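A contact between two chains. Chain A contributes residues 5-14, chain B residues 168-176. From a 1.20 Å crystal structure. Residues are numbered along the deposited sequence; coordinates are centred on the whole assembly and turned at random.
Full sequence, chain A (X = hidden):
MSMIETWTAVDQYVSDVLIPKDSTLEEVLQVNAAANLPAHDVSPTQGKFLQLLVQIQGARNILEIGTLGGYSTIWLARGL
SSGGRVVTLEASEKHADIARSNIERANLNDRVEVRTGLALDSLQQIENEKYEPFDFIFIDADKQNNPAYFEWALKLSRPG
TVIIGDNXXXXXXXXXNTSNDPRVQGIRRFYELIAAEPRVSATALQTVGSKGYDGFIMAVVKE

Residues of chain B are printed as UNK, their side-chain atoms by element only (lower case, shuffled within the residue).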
# COMPACT_ATOMS: atom_id res chain seq x y z
N GLU A 5 8.10 -19.44 8.65
CA GLU A 5 7.74 -19.46 10.07
C GLU A 5 7.82 -18.05 10.65
O GLU A 5 6.93 -17.62 11.38
CB GLU A 5 8.68 -20.39 10.85
CG GLU A 5 8.77 -21.80 10.30
CD GLU A 5 9.61 -22.72 11.17
OE1 GLU A 5 9.13 -23.12 12.25
OE2 GLU A 5 10.75 -23.04 10.77
N THR A 6 8.89 -17.33 10.30
CA THR A 6 9.07 -15.97 10.79
C THR A 6 8.02 -15.04 10.18
O THR A 6 7.41 -14.26 10.90
CB THR A 6 10.48 -15.45 10.45
OG1 THR A 6 11.46 -16.34 10.99
CG2 THR A 6 10.69 -14.06 11.04
N TRP A 7 7.82 -15.13 8.87
CA TRP A 7 6.83 -14.28 8.21
C TRP A 7 5.44 -14.50 8.80
O TRP A 7 4.67 -13.56 8.98
CB TRP A 7 6.78 -14.56 6.71
CG TRP A 7 8.10 -14.44 6.00
CD1 TRP A 7 9.16 -13.67 6.37
CD2 TRP A 7 8.46 -15.07 4.77
NE1 TRP A 7 10.17 -13.78 5.44
CE2 TRP A 7 9.77 -14.64 4.45
CE3 TRP A 7 7.82 -15.97 3.91
CZ2 TRP A 7 10.44 -15.06 3.30
CZ3 TRP A 7 8.49 -16.39 2.76
CH2 TRP A 7 9.78 -15.93 2.47
N THR A 8 5.13 -15.76 9.09
CA THR A 8 3.83 -16.09 9.66
C THR A 8 3.69 -15.53 11.07
O THR A 8 2.64 -14.98 11.43
CB THR A 8 3.63 -17.62 9.67
OG1 THR A 8 3.66 -18.11 8.32
CG2 THR A 8 2.29 -17.99 10.30
N ALA A 9 4.75 -15.65 11.87
CA ALA A 9 4.73 -15.14 13.24
C ALA A 9 4.59 -13.62 13.26
O ALA A 9 3.88 -13.07 14.10
CB ALA A 9 6.00 -15.55 13.96
N VAL A 10 5.26 -12.94 12.34
CA VAL A 10 5.17 -11.49 12.28
C VAL A 10 3.75 -11.08 11.88
O VAL A 10 3.19 -10.15 12.46
CB VAL A 10 6.20 -10.90 11.29
CG1 VAL A 10 5.97 -9.40 11.13
CG2 VAL A 10 7.61 -11.15 11.81
N ASP A 11 3.16 -11.79 10.91
CA ASP A 11 1.80 -11.47 10.49
C ASP A 11 0.82 -11.71 11.64
O ASP A 11 -0.15 -10.98 11.80
CB ASP A 11 1.40 -12.31 9.27
CG ASP A 11 1.41 -11.50 7.98
OD1 ASP A 11 1.96 -10.37 7.97
OD2 ASP A 11 0.88 -12.00 6.97
N GLN A 12 1.09 -12.74 12.45
CA GLN A 12 0.22 -13.04 13.59
C GLN A 12 0.29 -11.89 14.59
O GLN A 12 -0.72 -11.50 15.17
CB GLN A 12 0.66 -14.34 14.27
CG GLN A 12 -0.27 -14.81 15.38
CD GLN A 12 -1.65 -15.18 14.87
OE1 GLN A 12 -1.79 -16.03 13.99
NE2 GLN A 12 -2.68 -14.54 15.42
N TYR A 13 1.49 -11.35 14.78
CA TYR A 13 1.68 -10.23 15.69
C TYR A 13 0.91 -9.01 15.17
O TYR A 13 0.15 -8.38 15.90
CB TYR A 13 3.17 -9.88 15.80
CG TYR A 13 3.43 -8.59 16.54
CD1 TYR A 13 3.37 -8.54 17.94
CD2 TYR A 13 3.70 -7.41 15.86
CE1 TYR A 13 3.57 -7.35 18.62
CE2 TYR A 13 3.90 -6.20 16.54
CZ TYR A 13 3.84 -6.19 17.92
OH TYR A 13 4.03 -5.01 18.61
N VAL A 14 1.13 -8.68 13.90
CA VAL A 14 0.47 -7.54 13.28
C VAL A 14 -1.05 -7.64 13.39
O VAL A 14 -1.72 -6.69 13.77
CB VAL A 14 0.87 -7.40 11.79
CG1 VAL A 14 0.05 -6.30 11.12
CG2 VAL A 14 2.35 -7.08 11.69
N UNK B 168 9.12 -0.85 10.10
CA UNK B 168 8.51 -1.29 11.34
C UNK B 168 8.42 -2.82 11.47
O UNK B 168 7.59 -3.35 12.20
c UNK B 168 6.19 -1.08 10.38
c UNK B 168 6.54 -0.81 12.82
c UNK B 168 7.12 -0.60 11.47
N UNK B 169 9.29 -3.53 10.74
CA UNK B 169 9.36 -4.99 10.82
C UNK B 169 10.79 -5.39 11.19
O UNK B 169 10.99 -6.35 11.94
c UNK B 169 8.91 -5.65 9.50
c UNK B 169 7.40 -5.47 9.35
c UNK B 169 9.26 -7.14 9.50
N UNK B 170 11.76 -4.66 10.66
CA UNK B 170 13.17 -4.89 10.97
C UNK B 170 13.66 -6.32 10.90
O UNK B 170 14.13 -6.88 11.90
c UNK B 170 13.37 -2.87 12.56
c UNK B 170 16.23 -2.44 13.93
n UNK B 170 15.09 -3.01 14.31
c UNK B 170 13.49 -4.37 12.38
n UNK B 170 17.39 -2.98 14.27
n UNK B 170 16.21 -1.33 13.20
c UNK B 170 13.76 -2.50 13.98
N UNK B 171 13.56 -6.92 9.72
CA UNK B 171 14.02 -8.29 9.53
C UNK B 171 13.35 -9.26 10.51
O UNK B 171 13.89 -10.32 10.81
c UNK B 171 16.45 -8.37 7.32
c UNK B 171 16.35 -7.61 8.64
c UNK B 171 15.54 -8.35 9.71
o UNK B 171 16.50 -7.72 6.26
o UNK B 171 16.49 -9.61 7.36
N UNK B 172 12.16 -8.89 10.99
CA UNK B 172 11.44 -9.75 11.91
C UNK B 172 11.67 -9.49 13.38
O UNK B 172 11.03 -10.10 14.24
N UNK B 173 12.58 -8.57 13.70
CA UNK B 173 12.88 -8.25 15.09
C UNK B 173 11.69 -7.67 15.85
O UNK B 173 11.68 -7.65 17.07
c UNK B 173 14.05 -7.28 15.17
c UNK B 173 15.41 -7.92 14.92
o UNK B 173 17.61 -7.23 14.32
o UNK B 173 16.40 -5.83 15.50
c UNK B 173 16.55 -6.92 14.91
N UNK B 174 10.68 -7.20 15.12
CA UNK B 174 9.51 -6.62 15.75
C UNK B 174 8.82 -7.57 16.74
O UNK B 174 8.19 -7.11 17.69
c UNK B 174 8.50 -6.11 14.69
c UNK B 174 7.95 -7.28 13.89
c UNK B 174 7.37 -5.34 15.36
N UNK B 175 8.93 -8.88 16.53
CA UNK B 175 8.28 -9.82 17.45
C UNK B 175 9.16 -10.24 18.64
O UNK B 175 8.73 -11.04 19.47
c UNK B 175 6.73 -10.71 15.68
c UNK B 175 8.92 -11.88 16.10
c UNK B 175 8.49 -13.19 15.48
c UNK B 175 7.77 -11.10 16.73
N UNK B 176 10.37 -9.70 18.72
CA UNK B 176 11.26 -10.03 19.83
C UNK B 176 10.90 -9.14 21.01
O UNK B 176 11.53 -8.11 21.24
c UNK B 176 12.72 -9.80 19.44
o UNK B 176 13.42 -10.18 21.67
c UNK B 176 13.69 -10.34 20.47
o UNK B 176 14.72 -10.92 20.07

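Position 168 has three side-chain carbons, one carrying the other two. They make no contact with chain A's stretch. The fork at CB makes it V168(B).

Position 169 repeats that pattern, three carbons forked at CB. It is V169(B). Its CG1 lies 4.3 Å from CG1 of V10(A), a loose apolar contact.

Position 170 carries three carbons, a nitrogen, then a carbon with two more nitrogens. This guanidinium chain is R170(B). It does not reach the helix.

Position 171 has three carbons, the third bearing two oxygens. The carboxylate on a two-carbon stem gives E171(B). Its CA-to-CB bond points away from chain A.

Position 172 has no side-chain atoms, so it is G172(B). Its CA sits 4.1 Å from CG2 of V10(A) and 4.5 Å from CG2 of T6(A). A CB here would point toward the helix and fall 3.1 Å from T6(A) CG2, which is tight. With phi at 93° and psi at -5°, it would also jam against the carbonyl O of E171(B). That strain within the chain alone calls for glycine.

Position 173 again shows three carbons, the third with two oxygens. It is E173(B); its CA-to-CB bond points away from chain A. Its OE1 forms a salt bridge with R170(B) NH2 at 3.3 Å, which ties the loop to itself.

Position 174 has three carbons forked at CB, and its CA-to-CB bond points toward the helix. It is V174(B). Its CG1 is 4.0 Å from CG1 of V10(A), and its CG2 is 3.8 Å from CE2 of Y13(A). Its backbone O lies over one face of the Y13(A) ring.

Position 175 has four carbons, forked at the first, with one arm two carbons long. That is I175(B). Its CD1 is 3.8 Å from CB of A9(A). Its CG2 is 3.7 Å from CB of Y13(A) and 3.8 Å from CA of V10(A).

Position 176 has two carbons, the second carrying two oxygens. It is D176(B), out of reach of the helix.

The contact is apolar, with no hydrogen bonds between the stretches. The helix is held by its own backbone bonds, such as V10(A) N to T6(A) O at 2.9 Å. V10(A) is the centre, touching V169(B), G172(B), V174(B) and I175(B). A9(A) and Y13(A) extend the surface met by I175(B). With no CB, G172(B) avoids a tight approach to T6(A) CG2, while its CA packs against V10(A). Together the two stretches bury 340 Å².

Chain B 168-176: VVREGEVID
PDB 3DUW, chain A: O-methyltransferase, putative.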